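Local structure of protein Ves (Pseudomonas fluorescens, 5FCC) at residues Y66-T71 with N117-P122; E33-A38 with W47-A52; F148-E153 with G162-L167. The protein is a HutD-family member of the cupin superfamily, probably linked to histidine utilisation, though its precise biochemical role remains unsettled. All coordinates share one frame; numbering follows the deposited sequence.

Contact 1. Residues Y66-T71 with N117-P122. With NA (sodium ion), chain G; EDO (1,2-ethanediol), chain C.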
loop_
_atom_site.group_PDB
_atom_site.type_symbol
_atom_site.label_atom_id
_atom_site.label_comp_id
_atom_site.label_asym_id
_atom_site.label_seq_id
_atom_site.Cartn_x
_atom_site.Cartn_y
_atom_site.Cartn_z
ATOM N N TYR A 66 -17.465 0.452 5.735
ATOM C CA TYR A 66 -16.324 0.013 6.533
ATOM C C TYR A 66 -16.462 0.503 7.965
ATOM O O TYR A 66 -16.905 1.624 8.205
ATOM C CB TYR A 66 -14.995 0.518 5.954
ATOM C CG TYR A 66 -14.633 -0.263 4.719
ATOM C CD1 TYR A 66 -15.220 0.047 3.501
ATOM C CD2 TYR A 66 -13.760 -1.340 4.784
ATOM C CE1 TYR A 66 -14.946 -0.681 2.361
ATOM C CE2 TYR A 66 -13.461 -2.082 3.642
ATOM C CZ TYR A 66 -14.063 -1.739 2.434
ATOM O OH TYR A 66 -13.793 -2.468 1.308
ATOM N N GLN A 67 -16.005 -0.323 8.892
ATOM C CA GLN A 67 -15.954 0.009 10.303
ATOM C C GLN A 67 -14.515 0.372 10.670
ATOM O O GLN A 67 -13.576 -0.335 10.298
ATOM C CB GLN A 67 -16.444 -1.178 11.135
ATOM C CG GLN A 67 -16.309 -0.970 12.644
ATOM C CD GLN A 67 -17.283 0.081 13.163
ATOM O OE1 GLN A 67 -18.453 0.035 12.836
ATOM N NE2 GLN A 67 -16.783 1.057 13.926
ATOM N N ARG A 68 -14.339 1.462 11.400
ATOM C CA ARG A 68 -13.006 1.875 11.802
ATOM C C ARG A 68 -12.821 1.782 13.308
ATOM O O ARG A 68 -13.755 2.000 14.087
ATOM C CB ARG A 68 -12.710 3.290 11.321
ATOM C CG ARG A 68 -12.932 3.438 9.802
ATOM C CD ARG A 68 -12.518 4.796 9.313
ATOM N NE ARG A 68 -11.092 5.040 9.541
ATOM C CZ ARG A 68 -10.453 6.156 9.192
ATOM N NH1 ARG A 68 -11.114 7.146 8.613
ATOM N NH2 ARG A 68 -9.146 6.287 9.440
ATOM N N VAL A 69 -11.602 1.453 13.710
ATOM C CA VAL A 69 -11.194 1.502 15.101
ATOM C C VAL A 69 -9.821 2.131 15.100
ATOM O O VAL A 69 -8.874 1.550 14.565
ATOM C CB VAL A 69 -11.161 0.126 15.760
ATOM C CG1 VAL A 69 -10.838 0.293 17.231
ATOM C CG2 VAL A 69 -12.493 -0.583 15.567
ATOM N N ILE A 70 -9.706 3.312 15.680
ATOM C CA ILE A 70 -8.431 4.000 15.699
ATOM C C ILE A 70 -8.006 4.222 17.133
ATOM O O ILE A 70 -8.827 4.309 18.062
ATOM C CB ILE A 70 -8.504 5.331 14.927
ATOM C CG1 ILE A 70 -9.429 6.296 15.669
ATOM C CG2 ILE A 70 -9.048 5.047 13.533
ATOM C CD1 ILE A 70 -9.345 7.737 15.187
ATOM N N THR A 71 -6.699 4.297 17.307
ATOM C CA THR A 71 -6.097 4.386 18.617
ATOM C C THR A 71 -4.907 5.321 18.516
ATOM O O THR A 71 -4.021 5.091 17.688
ATOM C CB THR A 71 -5.616 3.028 19.115
ATOM O OG1 THR A 71 -6.685 2.070 19.075
ATOM C CG2 THR A 71 -5.089 3.188 20.527
ATOM N N ASN A 117 -4.545 2.460 13.030
ATOM C CA ASN A 117 -5.821 2.407 12.326
ATOM C C ASN A 117 -6.150 0.971 11.953
ATOM O O ASN A 117 -5.399 0.326 11.203
ATOM C CB ASN A 117 -5.812 3.230 11.031
ATOM C CG ASN A 117 -5.965 4.720 11.265
ATOM O OD1 ASN A 117 -5.957 5.193 12.400
ATOM N ND2 ASN A 117 -6.036 5.477 10.173
ATOM N N LEU A 118 -7.297 0.496 12.424
ATOM C CA LEU A 118 -7.931 -0.695 11.886
ATOM C C LEU A 118 -9.146 -0.241 11.104
ATOM O O LEU A 118 -9.903 0.615 11.574
ATOM C CB LEU A 118 -8.380 -1.675 12.969
ATOM C CG LEU A 118 -9.356 -2.742 12.488
ATOM C CD1 LEU A 118 -8.697 -3.696 11.418
ATOM C CD2 LEU A 118 -9.905 -3.512 13.673
ATOM N N ILE A 119 -9.334 -0.819 9.924
ATOM C CA ILE A 119 -10.552 -0.633 9.162
ATOM C C ILE A 119 -10.944 -1.995 8.640
ATOM O O ILE A 119 -10.078 -2.778 8.240
ATOM C CB ILE A 119 -10.368 0.409 8.028
ATOM C CG1 ILE A 119 -11.707 0.687 7.344
ATOM C CG2 ILE A 119 -9.300 -0.044 7.000
ATOM C CD1 ILE A 119 -11.733 1.923 6.486
ATOM N N TYR A 120 -12.246 -2.301 8.656
ATOM C CA TYR A 120 -12.670 -3.541 8.030
ATOM C C TYR A 120 -14.102 -3.394 7.550
ATOM O O TYR A 120 -14.860 -2.520 7.993
ATOM C CB TYR A 120 -12.533 -4.744 8.972
ATOM C CG TYR A 120 -13.513 -4.631 10.124
ATOM C CD1 TYR A 120 -13.221 -3.846 11.232
ATOM C CD2 TYR A 120 -14.750 -5.265 10.072
ATOM C CE1 TYR A 120 -14.139 -3.700 12.270
ATOM C CE2 TYR A 120 -15.664 -5.131 11.104
ATOM C CZ TYR A 120 -15.342 -4.362 12.200
ATOM O OH TYR A 120 -16.269 -4.246 13.199
ATOM N N SER A 121 -14.447 -4.268 6.619
ATOM C CA SER A 121 -15.777 -4.325 6.056
ATOM C C SER A 121 -16.587 -5.266 6.920
ATOM O O SER A 121 -16.286 -6.465 6.950
ATOM C CB SER A 121 -15.715 -4.841 4.615
ATOM O OG SER A 121 -17.002 -5.251 4.194
ATOM N N PRO A 122 -17.599 -4.788 7.663
ATOM C CA PRO A 122 -18.395 -5.726 8.473
ATOM C C PRO A 122 -19.101 -6.777 7.636
ATOM O O PRO A 122 -19.312 -7.905 8.102
ATOM C CB PRO A 122 -19.389 -4.811 9.209
ATOM C CG PRO A 122 -18.718 -3.485 9.291
ATOM C CD PRO A 122 -17.929 -3.384 7.965
HETATM NA NA NA G . -13.806 -1.483 -0.913
HETATM C C1 EDO C . -6.848 9.254 10.747
HETATM O O1 EDO C . -6.665 8.204 9.801
HETATM C C2 EDO C . -7.396 8.657 12.052
HETATM O O2 EDO C . -6.462 7.686 12.528
HETATM O O HOH W 1 -9.339 3.088 10.650
HETATM O O HOH W 2 -14.243 0.875 -0.374
HETATM O O HOH W 3 -12.945 0.065 -2.710
HETATM O O HOH W 4 -11.545 -1.146 0.091
HETATM O O HOH W 5 -16.103 -1.870 -1.094
#

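Contact 2. Residues E33-A38 with W47-A52. With EDO (1,2-ethanediol), chain D.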
loop_
_atom_site.group_PDB
_atom_site.type_symbol
_atom_site.label_atom_id
_atom_site.label_comp_id
_atom_site.label_asym_id
_atom_site.label_seq_id
_atom_site.Cartn_x
_atom_site.Cartn_y
_atom_site.Cartn_z
ATOM N N GLU A 33 1.417 2.188 5.599
ATOM C CA GLU A 33 0.779 0.899 5.394
ATOM C C GLU A 33 1.470 -0.128 6.259
ATOM O O GLU A 33 2.702 -0.166 6.319
ATOM C CB GLU A 33 0.867 0.491 3.921
ATOM C CG GLU A 33 0.408 -0.922 3.665
ATOM C CD GLU A 33 -1.109 -0.998 3.557
ATOM O OE1 GLU A 33 -1.772 0.080 3.589
ATOM O OE2 GLU A 33 -1.611 -2.125 3.419
ATOM N N ILE A 34 0.682 -0.929 6.972
ATOM C CA ILE A 34 1.244 -2.051 7.702
ATOM C C ILE A 34 0.952 -3.301 6.894
ATOM O O ILE A 34 1.864 -4.029 6.487
ATOM C CB ILE A 34 0.664 -2.170 9.120
ATOM C CG1 ILE A 34 0.988 -0.929 9.959
ATOM C CG2 ILE A 34 1.155 -3.438 9.758
ATOM C CD1 ILE A 34 0.469 -1.029 11.445
ATOM N N THR A 35 -0.329 -3.586 6.698
ATOM C CA THR A 35 -0.716 -4.788 5.973
ATOM C C THR A 35 -2.217 -4.696 5.722
ATOM O O THR A 35 -2.932 -3.981 6.430
ATOM C CB THR A 35 -0.336 -6.062 6.750
ATOM O OG1 THR A 35 -0.713 -7.233 6.026
ATOM C CG2 THR A 35 -1.059 -6.108 8.098
ATOM N N ARG A 36 -2.687 -5.387 4.693
ATOM C CA ARG A 36 -4.103 -5.356 4.377
ATOM C C ARG A 36 -4.460 -6.719 3.828
ATOM O O ARG A 36 -3.577 -7.513 3.518
ATOM C CB ARG A 36 -4.435 -4.239 3.395
ATOM C CG ARG A 36 -3.796 -4.418 2.013
ATOM C CD ARG A 36 -4.217 -3.348 1.069
ATOM N NE ARG A 36 -3.678 -2.073 1.488
ATOM C CZ ARG A 36 -3.813 -0.957 0.799
ATOM N NH1 ARG A 36 -4.484 -0.963 -0.348
ATOM N NH2 ARG A 36 -3.281 0.153 1.259
ATOM N N ASP A 37 -5.749 -7.046 3.787
ATOM C CA ASP A 37 -5.986 -8.354 3.209
ATOM C C ASP A 37 -5.889 -8.277 1.680
ATOM O O ASP A 37 -5.880 -7.201 1.080
ATOM C CB ASP A 37 -7.335 -8.912 3.615
ATOM C CG ASP A 37 -8.440 -8.272 2.875
ATOM O OD1 ASP A 37 -8.348 -7.052 2.719
ATOM O OD2 ASP A 37 -9.380 -8.958 2.468
ATOM N N ALA A 38 -5.887 -9.445 1.053
ATOM C CA ALA A 38 -5.731 -9.478 -0.388
ATOM C C ALA A 38 -6.890 -8.770 -1.078
ATOM O O ALA A 38 -6.737 -8.254 -2.189
ATOM C CB ALA A 38 -5.611 -10.929 -0.844
ATOM N N TRP A 47 -10.001 -5.520 4.862
ATOM C CA TRP A 47 -9.506 -4.889 6.067
ATOM C C TRP A 47 -8.114 -4.349 5.796
ATOM O O TRP A 47 -7.431 -4.781 4.855
ATOM C CB TRP A 47 -9.482 -5.863 7.242
ATOM C CG TRP A 47 -8.700 -7.118 7.027
ATOM C CD1 TRP A 47 -9.188 -8.358 6.690
ATOM C CD2 TRP A 47 -7.284 -7.271 7.173
ATOM N NE1 TRP A 47 -8.154 -9.283 6.639
ATOM C CE2 TRP A 47 -6.977 -8.634 6.922
ATOM C CE3 TRP A 47 -6.257 -6.405 7.521
ATOM C CZ2 TRP A 47 -5.677 -9.118 6.962
ATOM C CZ3 TRP A 47 -4.968 -6.890 7.565
ATOM C CH2 TRP A 47 -4.686 -8.230 7.307
ATOM N N ARG A 48 -7.683 -3.442 6.671
ATOM C CA ARG A 48 -6.381 -2.808 6.552
ATOM C C ARG A 48 -5.889 -2.364 7.930
ATOM O O ARG A 48 -6.668 -1.889 8.751
ATOM C CB ARG A 48 -6.475 -1.621 5.589
ATOM C CG ARG A 48 -5.166 -0.923 5.362
ATOM C CD ARG A 48 -5.409 0.390 4.671
ATOM N NE ARG A 48 -4.126 0.994 4.349
ATOM C CZ ARG A 48 -3.990 2.259 3.985
ATOM N NH1 ARG A 48 -5.071 3.031 3.913
ATOM N NH2 ARG A 48 -2.778 2.737 3.696
ATOM N N LEU A 49 -4.601 -2.569 8.188
ATOM C CA LEU A 49 -3.912 -1.974 9.317
ATOM C C LEU A 49 -2.977 -0.906 8.791
ATOM O O LEU A 49 -2.289 -1.115 7.781
ATOM C CB LEU A 49 -3.103 -2.994 10.086
ATOM C CG LEU A 49 -3.756 -3.686 11.252
ATOM C CD1 LEU A 49 -5.090 -4.140 10.872
ATOM C CD2 LEU A 49 -2.901 -4.839 11.601
ATOM N N SER A 50 -2.937 0.222 9.482
ATOM C CA SER A 50 -2.033 1.290 9.082
ATOM C C SER A 50 -1.799 2.188 10.280
ATOM O O SER A 50 -2.568 2.171 11.248
ATOM C CB SER A 50 -2.612 2.090 7.918
ATOM O OG SER A 50 -3.764 2.812 8.334
ATOM N N ILE A 51 -0.713 2.952 10.217
ATOM C CA ILE A 51 -0.452 4.033 11.159
ATOM C C ILE A 51 -0.683 5.336 10.423
ATOM O O ILE A 51 -0.081 5.574 9.364
ATOM C CB ILE A 51 0.961 3.977 11.720
ATOM C CG1 ILE A 51 1.173 2.659 12.442
ATOM C CG2 ILE A 51 1.196 5.184 12.648
ATOM C CD1 ILE A 51 2.649 2.428 12.700
ATOM N N ALA A 52 -1.583 6.160 10.947
ATOM C CA ALA A 52 -1.818 7.472 10.375
ATOM C C ALA A 52 -1.040 8.486 11.205
ATOM O O ALA A 52 -1.101 8.471 12.442
ATOM C CB ALA A 52 -3.300 7.809 10.294
HETATM C C1 EDO D . -11.878 -10.896 0.560
HETATM O O1 EDO D . -11.588 -9.600 1.100
HETATM C C2 EDO D . -13.210 -11.425 1.082
HETATM O O2 EDO D . -14.309 -10.503 0.947
#

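Contact 3. Residues F148-E153 with G162-L167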
loop_
_atom_site.group_PDB
_atom_site.type_symbol
_atom_site.label_atom_id
_atom_site.label_comp_id
_atom_site.label_asym_id
_atom_site.label_seq_id
_atom_site.Cartn_x
_atom_site.Cartn_y
_atom_site.Cartn_z
ATOM N N PHE A 148 0.072 -5.954 17.039
ATOM C CA PHE A 148 0.748 -4.708 16.726
ATOM C C PHE A 148 1.404 -4.203 18.004
ATOM O O PHE A 148 0.713 -3.897 18.977
ATOM C CB PHE A 148 -0.237 -3.691 16.145
ATOM C CG PHE A 148 0.351 -2.341 15.968
ATOM C CD1 PHE A 148 1.199 -2.066 14.899
ATOM C CD2 PHE A 148 0.096 -1.342 16.889
ATOM C CE1 PHE A 148 1.783 -0.800 14.754
ATOM C CE2 PHE A 148 0.646 -0.078 16.736
ATOM C CZ PHE A 148 1.503 0.187 15.664
ATOM N N SER A 149 2.740 -4.136 18.005
ATOM C CA SER A 149 3.488 -3.811 19.211
ATOM C C SER A 149 3.602 -2.304 19.428
ATOM O O SER A 149 3.909 -1.541 18.506
ATOM C CB SER A 149 4.902 -4.397 19.142
ATOM O OG SER A 149 5.676 -3.764 20.124
ATOM N N VAL A 150 3.377 -1.875 20.663
ATOM C CA VAL A 150 3.731 -0.510 21.016
ATOM C C VAL A 150 4.799 -0.502 22.090
ATOM O O VAL A 150 4.891 0.430 22.867
ATOM C CB VAL A 150 2.508 0.309 21.455
ATOM C CG1 VAL A 150 1.597 0.575 20.260
ATOM C CG2 VAL A 150 1.808 -0.414 22.556
ATOM N N ALA A 151 5.606 -1.556 22.135
ATOM C CA ALA A 151 6.660 -1.692 23.126
ATOM C C ALA A 151 7.955 -2.074 22.422
ATOM O O ALA A 151 7.952 -2.511 21.270
ATOM C CB ALA A 151 6.313 -2.752 24.187
ATOM N N ASP A 152 9.074 -1.913 23.128
ATOM C CA ASP A 152 10.341 -2.277 22.504
ATOM C C ASP A 152 10.463 -3.774 22.305
ATOM O O ASP A 152 11.173 -4.213 21.398
ATOM C CB ASP A 152 11.512 -1.742 23.326
ATOM C CG ASP A 152 11.708 -0.245 23.139
ATOM O OD1 ASP A 152 11.343 0.273 22.055
ATOM O OD2 ASP A 152 12.212 0.413 24.074
ATOM N N GLU A 153 9.769 -4.576 23.104
ATOM C CA GLU A 153 9.761 -6.008 22.841
ATOM C C GLU A 153 8.395 -6.591 23.163
ATOM O O GLU A 153 7.947 -6.533 24.308
ATOM C CB GLU A 153 10.838 -6.715 23.651
ATOM C CG GLU A 153 10.865 -8.210 23.422
ATOM C CD GLU A 153 11.846 -8.905 24.354
ATOM O OE1 GLU A 153 13.071 -8.803 24.109
ATOM O OE2 GLU A 153 11.388 -9.514 25.349
ATOM N N GLY A 162 9.443 -5.360 17.786
ATOM C CA GLY A 162 9.873 -4.083 18.305
ATOM C C GLY A 162 8.788 -3.045 18.111
ATOM O O GLY A 162 7.653 -3.348 17.741
ATOM N N HIS A 163 9.167 -1.793 18.344
ATOM C CA HIS A 163 8.256 -0.658 18.324
ATOM C C HIS A 163 7.483 -0.581 17.011
ATOM O O HIS A 163 8.063 -0.359 15.942
ATOM C CB HIS A 163 9.056 0.615 18.588
ATOM C CG HIS A 163 8.228 1.855 18.708
ATOM N ND1 HIS A 163 7.604 2.218 19.879
ATOM C CD2 HIS A 163 7.949 2.834 17.810
ATOM C CE1 HIS A 163 6.967 3.364 19.699
ATOM N NE2 HIS A 163 7.166 3.763 18.455
ATOM N N HIS A 164 6.174 -0.812 17.075
ATOM C CA HIS A 164 5.263 -0.753 15.937
ATOM C C HIS A 164 5.493 -1.853 14.920
ATOM O O HIS A 164 4.895 -1.801 13.831
ATOM C CB HIS A 164 5.295 0.610 15.242
ATOM C CG HIS A 164 4.899 1.745 16.139
ATOM N ND1 HIS A 164 4.999 3.062 15.760
ATOM C CD2 HIS A 164 4.383 1.755 17.395
ATOM C CE1 HIS A 164 4.580 3.838 16.746
ATOM N NE2 HIS A 164 4.204 3.069 17.751
ATOM N N ASP A 165 6.298 -2.868 15.243
ATOM C CA ASP A 165 6.286 -4.074 14.427
ATOM C C ASP A 165 4.935 -4.757 14.558
ATOM O O ASP A 165 4.234 -4.610 15.564
ATOM C CB ASP A 165 7.371 -5.064 14.855
ATOM C CG ASP A 165 8.782 -4.541 14.595
ATOM O OD1 ASP A 165 8.925 -3.538 13.859
ATOM O OD2 ASP A 165 9.714 -5.132 15.161
ATOM N N CYS A 166 4.589 -5.553 13.555
ATOM C CA CYS A 166 3.276 -6.177 13.522
ATOM C C CYS A 166 3.419 -7.604 13.046
ATOM O O CYS A 166 3.888 -7.833 11.928
ATOM C CB CYS A 166 2.331 -5.403 12.607
ATOM S SG CYS A 166 0.680 -6.132 12.568
ATOM N N LEU A 167 3.046 -8.551 13.898
ATOM C CA LEU A 167 2.958 -9.945 13.507
ATOM C C LEU A 167 1.614 -10.193 12.855
ATOM O O LEU A 167 0.611 -9.594 13.246
ATOM C CB LEU A 167 3.131 -10.860 14.711
ATOM C CG LEU A 167 3.178 -12.342 14.349
ATOM C CD1 LEU A 167 4.196 -12.988 15.248
ATOM C CD2 LEU A 167 1.807 -13.003 14.523
HETATM O O HOH W 6 8.406 1.206 22.269
#

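Contact 1. Residues Y66-T71 with N117-P122
Gln67 to Ile70 run antiparallel beside Asn117 to Tyr120, the axes of the two short strands coming within 4.7 Å of each other at 171° between their directions. Two hydrogen-bonded pairs, Gln67 with Tyr120 and Val69 with Leu118, each exchange a reciprocal pair of N-H···O bonds; the shortest of the four joins Gln67 N to Tyr120 O at 2.6 Å. Arg68 with Ile119 and Ile70 with Asn117 are the non-hydrogen-bonded pairs.

On the face bearing Gln67, Val69, Leu118 and Tyr120, the methylene CB of Gln67 lies over one face of the Tyr120 ring, 3.9 Å from the ring centroid, in a CH-pi contact. The ring reaches it because CG of Tyr120 stands between the backbone N and the carbonyl carbon (chi1 67°). Pro122 CG covers the same Gln67 CB. Gln67 then bends at chi2, which brings NE2 back to the carbonyl of its neighbour Arg68.

On the face of Arg68 and Ile119, apolar contact gives way to polar. Ile119 CD1 meets Arg68 CG, and CG1 and CD1 of Ile119 also touch CB of Tyr66, just before the strand, at 3.6 Å. Beyond this, Arg68 NE gives a hydrogen bond of 2.8 Å to a water, which itself donates to Leu118 O at 2.7 Å. Arg68 NH2 makes a hydrogen bond of 3.2 Å to O1 of an ethanediol, probably from the crystallisation liquor, which also bonds to Asp115 beside the guanidinium.

Leu118 O thus accepts from both Val69 N and the water, tying the guanidinium to the paired backbone. At the far end, Tyr66 OH binds a sodium ion at 2.4 Å, alongside four waters and Glu43 O. A cation so close probably polarises the phenol oxygen.

Contact 2. Residues E33-A38 with W47-A52
Glu33 and Arg48 meet across the strands in a salt bridge, Arg48 NE lying 2.6 Å from Glu33 OE1. Arg48 NH2 reaches the same oxygen at 2.8 Å, a side-on grip with the carboxylate and guanidinium planes only 23° apart. The arginine is extended from CG to NE, while the glutamate bends at chi2 (82°) to meet it. Arg36, kinked at chi3, comes from above the carboxylate plane, NH2 to OE1 and NE to OE2, so OE1 accepts three N-H bonds. Arg36 NH2 lies over one face of the Arg48 guanidinium as both groups converge on the shared carboxylate, whose negative charge probably favours both.

Past this network, Asp37 CB sits over the five-membered ring of Trp47, 3.4 Å from its centroid. Trp47 CG stands between its backbone N and carbonyl carbon (chi1 56°), which turns the indole under Asp37. Asp37 OD1 accepts the N-H of Gly46 and that of Trp47 (N to OD1 3.1 Å), the latter from well above the carboxylate plane. Leu49 O accepts Ile34 N and, weakly, Thr35 N, so two residues stand opposite one: a classic beta bulge. Ile34 CD1 lies 3.9 Å from Ile51 CG1.

The two strands form a hairpin within an antiparallel sheet, with strand 113-120 on the far side of 47-54. Strand 144-149 packs on Ile34, Thr35, Trp47 and Leu49, and Trp14 of the second subunit on Glu33 and Arg36.

Contact 3. Residues F148-E153 with G162-L167
Ser149 OG lies among three backbone groups from both segments. It accepts the N-H of Ala151 at 3.0 Å, which makes an ST turn. Which carbonyl takes its proton is not settled: Gly162 O lies 3.1 Å from Ser149 OG, and Ala151 O lies 2.8 Å from that same oxygen. With chi1 at 164° the hydroxyl swings away from its own N and in among these groups.

The backbone of Ser149 is held from the other segment as well. Ser149 N gives a hydrogen bond of 2.9 Å to Asp165 O, and Ser149 O accepts one from His164 N at 2.8 Å.

Next to them, Phe148 and Cys166 form an antiparallel non-hydrogen-bonded pair where strands 144-149 and 166-170 lie side by side. The antiparallel sheet they belong to also takes in strand 10-14, in a chain whose family has N- and C-terminal parts, both probably cupin-like. Beyond the pair the strands part into loops. Gly162 to Asp165 make a beta turn closed by Asp165 N to Gly162 O, the positive phi of His164 (68°) being what makes it type II. Asp165 OD2 also accepts Gly162 N at 2.6 Å, and forms a salt bridge with Arg15.

The turn brings the His164 ring alongside Phe148, the planes 23° from parallel and the rings offset, with little overlap, their centroids 5.3 Å from each other. CZ of the phenylalanine touches CD2 of the histidine, whose ring edge is turned to Ser149 O, while Cys166 CB meets the edge of the Phe148 ring. Towards the outer end, a water bonded to His163 ND1 donates to Asp152 OD1, bridging two exposed side chains.

Contacts 1 and 2 belong to one sheet, in which strands 47-54 and 113-120 are neighbours: Asn117 N and Ser50 O are 2.7 Å apart, and Ile119 O and Arg48 N 2.9 Å, both probable hydrogen bonds. Contact 3 lies on a different sheet and meets contact 2 by packing, with Ile34 CD1 at 3.6 Å from Phe148 CE1 and Ile51 against Phe148 and His164. Contact 2 thus touches both others, its centre about 10 Å from that of contact 1 and about 15 Å from that of contact 3, whereas contacts 1 and 3 stay about 7 Å apart at their nearest atoms. The sodium ion at contact 1 is about 9 Å from the side chain of Asp37.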